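Local atomic coordinates of sialyltransferase 0160 (Photobacterium damselae, PDB entry 4R84), a protein that transfers sialic acid from CMP-N-acetylneuraminic acid to galactoside acceptors, probably forming alpha-2,6 linkages, as a glycosyltransferase of the GT-B structural group. Residues W62-T65 and P69-N72; S238-L243 and E297-V302; L453-P458 and L491-E496. All coordinates share one frame; numbering follows the deposited sequence.

Contact 1. Residues W62-T65 and P69-N72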
loop_
_atom_site.group_PDB
_atom_site.type_symbol
_atom_site.label_atom_id
_atom_site.label_comp_id
_atom_site.label_asym_id
_atom_site.label_seq_id
_atom_site.Cartn_x
_atom_site.Cartn_y
_atom_site.Cartn_z
ATOM N N TRP A 62 -10.726 9.532 43.004
ATOM C CA TRP A 62 -10.459 10.050 41.662
ATOM C C TRP A 62 -10.642 11.561 41.689
ATOM O O TRP A 62 -11.515 12.079 42.399
ATOM C CB TRP A 62 -11.412 9.440 40.627
ATOM C CG TRP A 62 -11.063 8.069 40.130
ATOM C CD1 TRP A 62 -11.634 6.887 40.516
ATOM C CD2 TRP A 62 -10.085 7.739 39.148
ATOM N NE1 TRP A 62 -11.064 5.844 39.833
ATOM C CE2 TRP A 62 -10.111 6.341 38.984
ATOM C CE3 TRP A 62 -9.197 8.491 38.380
ATOM C CZ2 TRP A 62 -9.272 5.681 38.096
ATOM C CZ3 TRP A 62 -8.358 7.834 37.500
ATOM C CH2 TRP A 62 -8.407 6.444 37.358
ATOM N N GLU A 63 -9.819 12.262 40.925
ATOM C CA GLU A 63 -9.970 13.694 40.716
ATOM C C GLU A 63 -9.599 14.036 39.275
ATOM O O GLU A 63 -8.750 13.380 38.668
ATOM C CB GLU A 63 -9.122 14.497 41.698
ATOM C CG GLU A 63 -7.643 14.198 41.652
ATOM C CD GLU A 63 -6.859 15.032 42.652
ATOM O OE1 GLU A 63 -6.230 14.435 43.552
ATOM O OE2 GLU A 63 -6.878 16.279 42.547
ATOM N N GLN A 64 -10.234 15.067 38.735
ATOM C CA GLN A 64 -9.915 15.540 37.389
ATOM C C GLN A 64 -8.954 16.724 37.453
ATOM O O GLN A 64 -9.204 17.682 38.180
ATOM C CB GLN A 64 -11.185 15.926 36.644
ATOM C CG GLN A 64 -10.918 16.309 35.196
ATOM C CD GLN A 64 -12.175 16.710 34.479
ATOM O OE1 GLN A 64 -13.274 16.572 35.011
ATOM N NE2 GLN A 64 -12.028 17.184 33.245
ATOM N N THR A 65 -7.842 16.654 36.721
ATOM C CA THR A 65 -6.808 17.684 36.841
ATOM C C THR A 65 -6.668 18.627 35.643
ATOM O O THR A 65 -5.984 19.645 35.745
ATOM C CB THR A 65 -5.426 17.050 37.127
ATOM O OG1 THR A 65 -5.055 16.198 36.040
ATOM C CG2 THR A 65 -5.455 16.224 38.407
ATOM N N PRO A 69 -14.642 20.364 33.113
ATOM C CA PRO A 69 -15.137 19.472 34.165
ATOM C C PRO A 69 -16.158 18.453 33.670
ATOM O O PRO A 69 -17.127 18.815 33.006
ATOM C CB PRO A 69 -15.783 20.443 35.170
ATOM C CG PRO A 69 -15.019 21.716 34.976
ATOM C CD PRO A 69 -14.713 21.783 33.503
ATOM N N ILE A 70 -15.920 17.181 33.976
ATOM C CA ILE A 70 -16.757 16.109 33.460
ATOM C C ILE A 70 -16.892 14.963 34.466
ATOM O O ILE A 70 -17.763 14.098 34.331
ATOM C CB ILE A 70 -16.189 15.566 32.115
ATOM C CG1 ILE A 70 -17.262 14.801 31.334
ATOM C CG2 ILE A 70 -14.980 14.702 32.366
ATOM C CD1 ILE A 70 -16.815 14.395 29.921
ATOM N N LEU A 71 -16.054 14.979 35.498
ATOM C CA LEU A 71 -16.087 13.924 36.497
ATOM C C LEU A 71 -17.347 14.080 37.330
ATOM O O LEU A 71 -17.577 15.150 37.883
ATOM C CB LEU A 71 -14.845 13.975 37.394
ATOM C CG LEU A 71 -14.658 12.796 38.355
ATOM C CD1 LEU A 71 -14.535 11.501 37.589
ATOM C CD2 LEU A 71 -13.453 13.001 39.263
ATOM N N ASN A 72 -18.150 13.018 37.414
ATOM C CA ASN A 72 -19.341 13.017 38.264
ATOM C C ASN A 72 -18.943 12.845 39.726
ATOM O O ASN A 72 -17.997 12.125 40.035
ATOM C CB ASN A 72 -20.300 11.890 37.873
ATOM C CG ASN A 72 -20.914 12.085 36.505
ATOM O OD1 ASN A 72 -21.406 13.165 36.178
ATOM N ND2 ASN A 72 -20.907 11.030 35.701
#

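Contact 2. Residues S238-L243 and E297-V302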
loop_
_atom_site.group_PDB
_atom_site.type_symbol
_atom_site.label_atom_id
_atom_site.label_comp_id
_atom_site.label_asym_id
_atom_site.label_seq_id
_atom_site.Cartn_x
_atom_site.Cartn_y
_atom_site.Cartn_z
ATOM N N SER A 238 5.168 2.193 -14.394
ATOM C CA SER A 238 4.550 3.297 -15.119
ATOM C C SER A 238 4.917 4.674 -14.543
ATOM O O SER A 238 5.166 5.598 -15.310
ATOM C CB SER A 238 3.028 3.112 -15.156
ATOM O OG SER A 238 2.347 4.233 -14.627
ATOM N N GLU A 239 4.995 4.798 -13.218
ATOM C CA GLU A 239 5.384 6.065 -12.599
ATOM C C GLU A 239 6.810 6.454 -12.976
ATOM O O GLU A 239 7.135 7.630 -13.037
ATOM C CB GLU A 239 5.260 6.007 -11.072
ATOM C CG GLU A 239 3.832 6.220 -10.545
ATOM C CD GLU A 239 3.066 4.913 -10.356
ATOM O OE1 GLU A 239 3.583 3.851 -10.784
ATOM O OE2 GLU A 239 1.949 4.946 -9.776
ATOM N N TYR A 240 7.665 5.460 -13.196
ATOM C CA TYR A 240 9.080 5.708 -13.493
ATOM C C TYR A 240 9.267 6.074 -14.956
ATOM O O TYR A 240 10.038 6.967 -15.269
ATOM C CB TYR A 240 9.921 4.476 -13.077
ATOM C CG TYR A 240 9.843 4.393 -11.576
ATOM C CD1 TYR A 240 8.725 3.835 -10.955
ATOM C CD2 TYR A 240 10.820 4.980 -10.769
ATOM C CE1 TYR A 240 8.593 3.835 -9.578
ATOM C CE2 TYR A 240 10.704 4.967 -9.390
ATOM C CZ TYR A 240 9.586 4.398 -8.798
ATOM O OH TYR A 240 9.430 4.390 -7.427
ATOM N N VAL A 241 8.515 5.421 -15.836
ATOM C CA VAL A 241 8.496 5.799 -17.238
ATOM C C VAL A 241 7.998 7.236 -17.383
ATOM O O VAL A 241 8.534 8.008 -18.179
ATOM C CB VAL A 241 7.617 4.846 -18.077
ATOM C CG1 VAL A 241 7.439 5.390 -19.489
ATOM C CG2 VAL A 241 8.254 3.460 -18.133
ATOM N N SER A 242 6.980 7.602 -16.601
ATOM C CA SER A 242 6.443 8.957 -16.673
ATOM C C SER A 242 7.461 9.978 -16.193
ATOM O O SER A 242 7.586 11.054 -16.772
ATOM C CB SER A 242 5.157 9.084 -15.836
ATOM O OG SER A 242 4.143 8.248 -16.367
ATOM N N LEU A 243 8.172 9.643 -15.125
ATOM C CA LEU A 243 9.228 10.501 -14.600
ATOM C C LEU A 243 10.365 10.630 -15.618
ATOM O O LEU A 243 10.882 11.721 -15.850
ATOM C CB LEU A 243 9.746 9.957 -13.260
ATOM C CG LEU A 243 8.869 10.306 -12.037
ATOM C CD1 LEU A 243 9.286 9.478 -10.836
ATOM C CD2 LEU A 243 8.952 11.798 -11.733
ATOM N N GLU A 297 12.706 4.807 -4.379
ATOM C CA GLU A 297 12.897 6.206 -4.023
ATOM C C GLU A 297 14.245 6.711 -4.516
ATOM O O GLU A 297 14.402 7.889 -4.824
ATOM C CB GLU A 297 12.782 6.423 -2.505
ATOM C CG GLU A 297 12.840 7.901 -2.135
ATOM C CD GLU A 297 13.020 8.149 -0.641
ATOM O OE1 GLU A 297 13.232 7.175 0.110
ATOM O OE2 GLU A 297 12.959 9.324 -0.222
ATOM N N ASP A 298 15.217 5.810 -4.604
ATOM C CA ASP A 298 16.550 6.211 -5.028
ATOM C C ASP A 298 16.603 6.661 -6.489
ATOM O O ASP A 298 17.596 7.249 -6.900
ATOM C CB ASP A 298 17.548 5.074 -4.792
ATOM C CG ASP A 298 17.163 3.795 -5.506
ATOM O OD1 ASP A 298 15.955 3.515 -5.630
ATOM O OD2 ASP A 298 18.077 3.059 -5.928
ATOM N N TYR A 299 15.535 6.439 -7.257
ATOM C CA TYR A 299 15.491 6.955 -8.616
ATOM C C TYR A 299 15.663 8.471 -8.582
ATOM O O TYR A 299 16.299 9.045 -9.460
ATOM C CB TYR A 299 14.185 6.565 -9.332
ATOM C CG TYR A 299 14.174 6.946 -10.791
ATOM C CD1 TYR A 299 15.242 6.604 -11.614
ATOM C CD2 TYR A 299 13.092 7.604 -11.365
ATOM C CE1 TYR A 299 15.250 6.938 -12.952
ATOM C CE2 TYR A 299 13.087 7.931 -12.706
ATOM C CZ TYR A 299 14.176 7.599 -13.496
ATOM O OH TYR A 299 14.213 7.925 -14.833
ATOM N N LEU A 300 15.139 9.116 -7.539
ATOM C CA LEU A 300 15.258 10.562 -7.404
ATOM C C LEU A 300 16.700 10.988 -7.098
ATOM O O LEU A 300 17.042 12.165 -7.236
ATOM C CB LEU A 300 14.330 11.082 -6.301
ATOM C CG LEU A 300 12.846 10.805 -6.514
ATOM C CD1 LEU A 300 12.062 11.281 -5.280
ATOM C CD2 LEU A 300 12.342 11.469 -7.780
ATOM N N ASP A 301 17.520 10.032 -6.657
ATOM C CA ASP A 301 18.945 10.264 -6.385
ATOM C C ASP A 301 19.802 9.974 -7.610
ATOM O O ASP A 301 20.634 10.794 -8.004
ATOM C CB ASP A 301 19.438 9.388 -5.225
ATOM C CG ASP A 301 18.775 9.724 -3.903
ATOM O OD1 ASP A 301 18.552 10.922 -3.635
ATOM O OD2 ASP A 301 18.483 8.783 -3.133
ATOM N N VAL A 302 19.625 8.788 -8.188
ATOM C CA VAL A 302 20.525 8.339 -9.265
ATOM C C VAL A 302 20.283 9.072 -10.581
ATOM O O VAL A 302 21.188 9.189 -11.404
ATOM C CB VAL A 302 20.423 6.815 -9.520
ATOM C CG1 VAL A 302 20.805 6.043 -8.263
ATOM C CG2 VAL A 302 19.030 6.424 -9.991
#

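Contact 3. Residues L453-P458 and L491-E496. With CSF (cytidine-5'-monophosphate-3-fluoro-N-acetyl-neuraminic acid), chain E.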
loop_
_atom_site.group_PDB
_atom_site.type_symbol
_atom_site.label_atom_id
_atom_site.label_comp_id
_atom_site.label_asym_id
_atom_site.label_seq_id
_atom_site.Cartn_x
_atom_site.Cartn_y
_atom_site.Cartn_z
ATOM N N LEU A 453 6.360 -6.205 -12.726
ATOM C CA LEU A 453 6.752 -6.989 -11.570
ATOM C C LEU A 453 8.274 -6.977 -11.351
ATOM O O LEU A 453 8.734 -7.207 -10.235
ATOM C CB LEU A 453 6.238 -8.432 -11.701
ATOM C CG LEU A 453 6.849 -9.346 -12.775
ATOM C CD1 LEU A 453 8.103 -10.069 -12.264
ATOM C CD2 LEU A 453 5.776 -10.353 -13.245
ATOM N N TYR A 454 9.053 -6.717 -12.405
ATOM C CA TYR A 454 10.515 -6.736 -12.272
ATOM C C TYR A 454 11.051 -5.527 -11.506
ATOM O O TYR A 454 12.217 -5.512 -11.110
ATOM C CB TYR A 454 11.188 -6.835 -13.657
ATOM C CG TYR A 454 11.189 -8.258 -14.145
ATOM C CD1 TYR A 454 12.168 -9.151 -13.729
ATOM C CD2 TYR A 454 10.162 -8.728 -14.948
ATOM C CE1 TYR A 454 12.143 -10.473 -14.134
ATOM C CE2 TYR A 454 10.127 -10.033 -15.354
ATOM C CZ TYR A 454 11.112 -10.902 -14.948
ATOM O OH TYR A 454 11.047 -12.204 -15.369
ATOM N N PHE A 455 10.196 -4.537 -11.256
ATOM C CA PHE A 455 10.638 -3.358 -10.530
ATOM C C PHE A 455 10.724 -3.573 -9.023
ATOM O O PHE A 455 11.256 -2.734 -8.304
ATOM C CB PHE A 455 9.712 -2.187 -10.839
ATOM C CG PHE A 455 10.192 -1.354 -11.972
ATOM C CD1 PHE A 455 10.305 -1.904 -13.244
ATOM C CD2 PHE A 455 10.574 -0.046 -11.778
ATOM C CE1 PHE A 455 10.757 -1.149 -14.297
ATOM C CE2 PHE A 455 11.033 0.714 -12.837
ATOM C CZ PHE A 455 11.129 0.162 -14.093
ATOM N N THR A 456 10.230 -4.700 -8.535
ATOM C CA THR A 456 10.371 -4.960 -7.112
ATOM C C THR A 456 11.084 -6.282 -6.865
ATOM O O THR A 456 10.819 -6.985 -5.895
ATOM C CB THR A 456 9.012 -4.934 -6.392
ATOM O OG1 THR A 456 8.072 -5.761 -7.089
ATOM C CG2 THR A 456 8.481 -3.510 -6.338
ATOM N N ILE A 457 12.004 -6.608 -7.765
ATOM C CA ILE A 457 12.888 -7.746 -7.555
ATOM C C ILE A 457 14.317 -7.237 -7.405
ATOM O O ILE A 457 14.781 -6.475 -8.252
ATOM C CB ILE A 457 12.837 -8.733 -8.723
ATOM C CG1 ILE A 457 11.401 -9.182 -9.017
ATOM C CG2 ILE A 457 13.730 -9.936 -8.439
ATOM C CD1 ILE A 457 11.312 -10.099 -10.231
ATOM N N PRO A 458 15.017 -7.652 -6.329
ATOM C CA PRO A 458 16.433 -7.292 -6.175
ATOM C C PRO A 458 17.216 -7.677 -7.416
ATOM O O PRO A 458 16.954 -8.742 -7.999
ATOM C CB PRO A 458 16.879 -8.107 -4.958
ATOM C CG PRO A 458 15.612 -8.324 -4.164
ATOM C CD PRO A 458 14.528 -8.481 -5.210
ATOM N N LEU A 491 18.548 2.310 -12.855
ATOM C CA LEU A 491 18.269 1.747 -11.537
ATOM C C LEU A 491 19.085 0.487 -11.239
ATOM O O LEU A 491 19.047 -0.027 -10.129
ATOM C CB LEU A 491 16.772 1.443 -11.406
ATOM C CG LEU A 491 15.849 2.652 -11.251
ATOM C CD1 LEU A 491 14.387 2.205 -11.336
ATOM C CD2 LEU A 491 16.126 3.363 -9.937
ATOM N N GLY A 492 19.810 -0.036 -12.228
ATOM C CA GLY A 492 20.637 -1.204 -11.985
ATOM C C GLY A 492 19.864 -2.510 -11.884
ATOM O O GLY A 492 20.385 -3.527 -11.412
ATOM N N ILE A 493 18.635 -2.504 -12.375
ATOM C CA ILE A 493 17.815 -3.700 -12.317
ATOM C C ILE A 493 18.358 -4.703 -13.305
ATOM O O ILE A 493 18.454 -5.894 -13.015
ATOM C CB ILE A 493 16.346 -3.399 -12.634
ATOM C CG1 ILE A 493 15.793 -2.417 -11.597
ATOM C CG2 ILE A 493 15.535 -4.695 -12.668
ATOM C CD1 ILE A 493 14.392 -1.929 -11.900
ATOM N N VAL A 494 18.720 -4.196 -14.472
ATOM C CA VAL A 494 19.360 -5.010 -15.493
ATOM C C VAL A 494 20.550 -4.268 -16.088
ATOM O O VAL A 494 20.647 -3.041 -16.000
ATOM C CB VAL A 494 18.391 -5.368 -16.638
ATOM C CG1 VAL A 494 17.300 -6.286 -16.163
ATOM C CG2 VAL A 494 17.810 -4.115 -17.234
ATOM N N LYS A 495 21.438 -5.036 -16.712
ATOM C CA LYS A 495 22.438 -4.500 -17.613
ATOM C C LYS A 495 21.998 -4.822 -19.043
ATOM O O LYS A 495 21.085 -5.622 -19.245
ATOM C CB LYS A 495 23.811 -5.095 -17.294
ATOM C CG LYS A 495 24.314 -4.703 -15.922
ATOM C CD LYS A 495 25.715 -5.235 -15.662
ATOM C CE LYS A 495 26.258 -4.656 -14.365
ATOM N NZ LYS A 495 25.465 -5.115 -13.188
ATOM N N GLU A 496 22.630 -4.198 -20.030
ATOM C CA GLU A 496 22.187 -4.352 -21.406
ATOM C C GLU A 496 22.163 -5.805 -21.855
ATOM O O GLU A 496 21.260 -6.209 -22.585
ATOM C CB GLU A 496 23.065 -3.539 -22.354
ATOM C CG GLU A 496 22.749 -2.059 -22.343
ATOM C CD GLU A 496 23.255 -1.356 -23.587
ATOM O OE1 GLU A 496 22.862 -0.190 -23.811
ATOM O OE2 GLU A 496 24.024 -1.981 -24.350
HETATM C C5A CSF E . 1.364 -3.378 -20.433
HETATM C C4A CSF E . 0.439 -3.076 -19.262
HETATM C C2A CSF E . 0.292 -5.564 -18.817
HETATM O O6A CSF E . 1.210 -5.727 -19.914
HETATM C C6A CSF E . 2.127 -4.658 -20.116
HETATM C C3A CSF E . -0.502 -4.256 -18.989
HETATM O O4A CSF E . -0.316 -1.895 -19.563
HETATM N N5A CSF E . 2.296 -2.286 -20.608
HETATM C C7A CSF E . 3.008 -5.034 -21.291
HETATM C C8A CSF E . 3.784 -6.302 -20.980
HETATM C C9A CSF E . 4.820 -6.567 -22.065
HETATM O O9A CSF E . 5.539 -7.743 -21.695
HETATM O O8A CSF E . 4.465 -6.107 -19.741
HETATM O O7A CSF E . 2.189 -5.276 -22.437
HETATM C C1A CSF E . -0.665 -6.738 -18.807
HETATM O OBA CSF E . -1.475 -6.840 -17.864
HETATM O OAA CSF E . -0.635 -7.572 -19.743
HETATM O O1A CSF E . 0.935 -5.500 -17.543
HETATM O O2A CSF E . 3.050 -5.514 -16.228
HETATM N N1 CSF E . 1.587 -10.595 -13.539
HETATM C C2 CSF E . 1.880 -11.747 -12.794
HETATM N N3 CSF E . 2.603 -12.745 -13.352
HETATM C C4 CSF E . 3.043 -12.614 -14.622
HETATM C C5 CSF E . 2.747 -11.478 -15.376
HETATM C C6 CSF E . 1.992 -10.459 -14.805
HETATM C "C3'" CSF E . 1.772 -7.449 -12.848
HETATM C "C2'" CSF E . 1.554 -8.664 -11.985
HETATM C "C1'" CSF E . 0.755 -9.563 -12.901
HETATM O "O4'" CSF E . 0.153 -8.730 -13.895
HETATM C "C4'" CSF E . 0.463 -7.369 -13.599
HETATM P PA CSF E . 2.110 -6.445 -16.952
HETATM O "O5'" CSF E . 1.436 -7.266 -15.772
HETATM C "C5'" CSF E . 0.558 -6.583 -14.888
HETATM O "O3'" CSF E . 2.067 -6.298 -12.067
HETATM O "O2'" CSF E . 0.706 -8.342 -10.875
HETATM N N4 CSF E . 3.768 -13.612 -15.184
HETATM O O2 CSF E . 1.459 -11.837 -11.609
HETATM O O3A CSF E . 2.626 -7.441 -17.955
HETATM C C10 CSF E . 2.490 -1.671 -21.778
HETATM O O10 CSF E . 1.826 -1.923 -22.774
HETATM C C11 CSF E . 3.600 -0.657 -21.796
HETATM F F3A CSF E . -1.380 -4.417 -20.035
#

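Contact 1. Residues W62-T65 and P69-N72
Q64 sets its CG opposite its own backbone N (chi1 -175°) and runs on extended, which carries its carboxamide off the strand to the backbone of I70 and L71. OE1 is gripped there by two successive amides. I70 N donates over 2.9 Å to Q64 OE1 in the carbonyl plane, on a lone pair, with a C=O...N angle of 130°. L71 N reaches the same Q64 OE1 at 3.2 Å, but from a position tilted 27° out of that plane. NE2 of Q64 is bonded to the carbonyl oxygens of C66 and T68, so both ends of the amide are held by backbone and its rotation is fixed. One glutamine thereby ties the bend after strand 59-66 back onto the strand. This strand belongs to the PKD-like domain, whose fold is typically an Ig-like beta sandwich; it pairs antiparallel with strand 92-101, and the C66-C95 disulfide links the two strands just beyond Q64. The I70 side chain crosses that of Q64 at a slant, its CG2 3.7 Å from Q64 OE1, while the rest of the I70 side chain turns off toward F83 and P86. L71 approaches the strand backbone itself: its CD2 rests 3.8 Å from W62 O and equally close to E63 CA, with W62 CB a little farther at 4.3 Å. The W62 indole leads away from this loop into the interior, where it meets F81 edge-to-face and its NE1-H is hydrogen-bonded to I79 O. L71 also touches F81, on strand 81-84.

Contact 2. Residues S238-L243 and E297-V302
A buried aromatic and aliphatic contact joins helix 237-246 to the short helix 299-302 in the N-terminal Rossmann-like half of this GT-B enzyme. The two helices follow neighbouring parallel strands, 225-233 and 290-294, so the contact packs together the connections that leave adjacent strands of the sheet. Y240 and Y299 carry most of it, and no hydrogen bond crosses between the segments. Their side chains pass each other in opposite directions, with ring centroids 5.7 Å apart and planes inclined at 56°, an oblique pairing. The closest approach is 3.5 Å between Y240 CD2 and Y299 CD2. Y299 CB lies in the plane of the Y240 ring, at its edge, 3.8 Å from Y240 CE2. The first torsion of Y299, -173°, sets its ring opposite the backbone N and directs it at helix 237-246, so that its CD2-CE2 side meets both Y240 and L243. Y240 in turn has its hydroxyl fixed from outside the pair: OH is hydrogen-bonded to D234 OD2 and to R296 N, which pins the ring beside the start of the second segment. V487 of helix 483-490 touches both tyrosines, while F294 of strand 290-294 packs on Y240, L243 and L300. At the CE2 edge of the Y299 ring, and in its plane, stands L243 CB, 3.9 Å from Y299 CE2.

Contact 3. Residues L453-P458 and L491-E496
The contact backs the nucleotide end of the CMP-sugar pocket: in the 3-10 turn 453-455, F455 packs on I493 and L491 of the loop 491-496, while L453 faces the bound CMP-3F-Neu5Ac. Between F455 and I493 the meeting is a CH-pi contact. I493 CD1 sits over one face of the F455 ring, 4.1 Å from its centroid and only 5° off the ring normal. The first torsion of I493, -61°, sends CG1 and CD1 to the phenyl while CG2 is directed at the turn, 3.8 Å from Y454 O. L491 joins at another part of the same ring, where its CD1 lies 4.0 Å from F455 CE2 and the two side chains cross at about a right angle. F455 is further covered by L484, V487 and M488 of helix 483-490. That helix ends in a Schellman motif, in which G492 takes positive phi and turns the chain so that L491 and I493 both reach the phenyl. The turn itself follows strand 445-447, at one margin of the parallel sheet in the second, nucleotide-binding half of the GT-B fold. L453 CD2 stands over the face of the cytosine, 3.8 Å from C4 of CSF and 3.9 Å from C5. Its other methyl, CD1, is 3.6 Å above the plane of the Y454 ring, toward the rim, so L453 is wedged between base and tyrosine. Y454 OH is hydrogen-bonded to T362 OG1 at the end of strand 358-362, which holds that ring in place. E434 OE2 and F433 N are among the polar groups hydrogen-bonded to the ligand, and both residues also touch L453.

Overall arrangement
The contacts follow one another along the chain. Contact 1 belongs to the PKD-like domain and stands apart, its centre 55 Å from that of contact 2 and 60 Å from that of contact 3, across the centre of the chain from both. Contacts 2 and 3 lie within the sialyltransferase region, with centres 13 Å apart, and touch directly: Y240 CB meets F455 CE2 at 3.9 Å, and Y299 CD1 meets L491 CD2 at 3.8 Å. Helix 483-490 packs against both, and R296 links them by bonding D298 and L491 O. Together they form continuous packing from the sheet of the N-terminal Rossmann-like half to the cytidine pocket, joining the two halves of the catalytic fold.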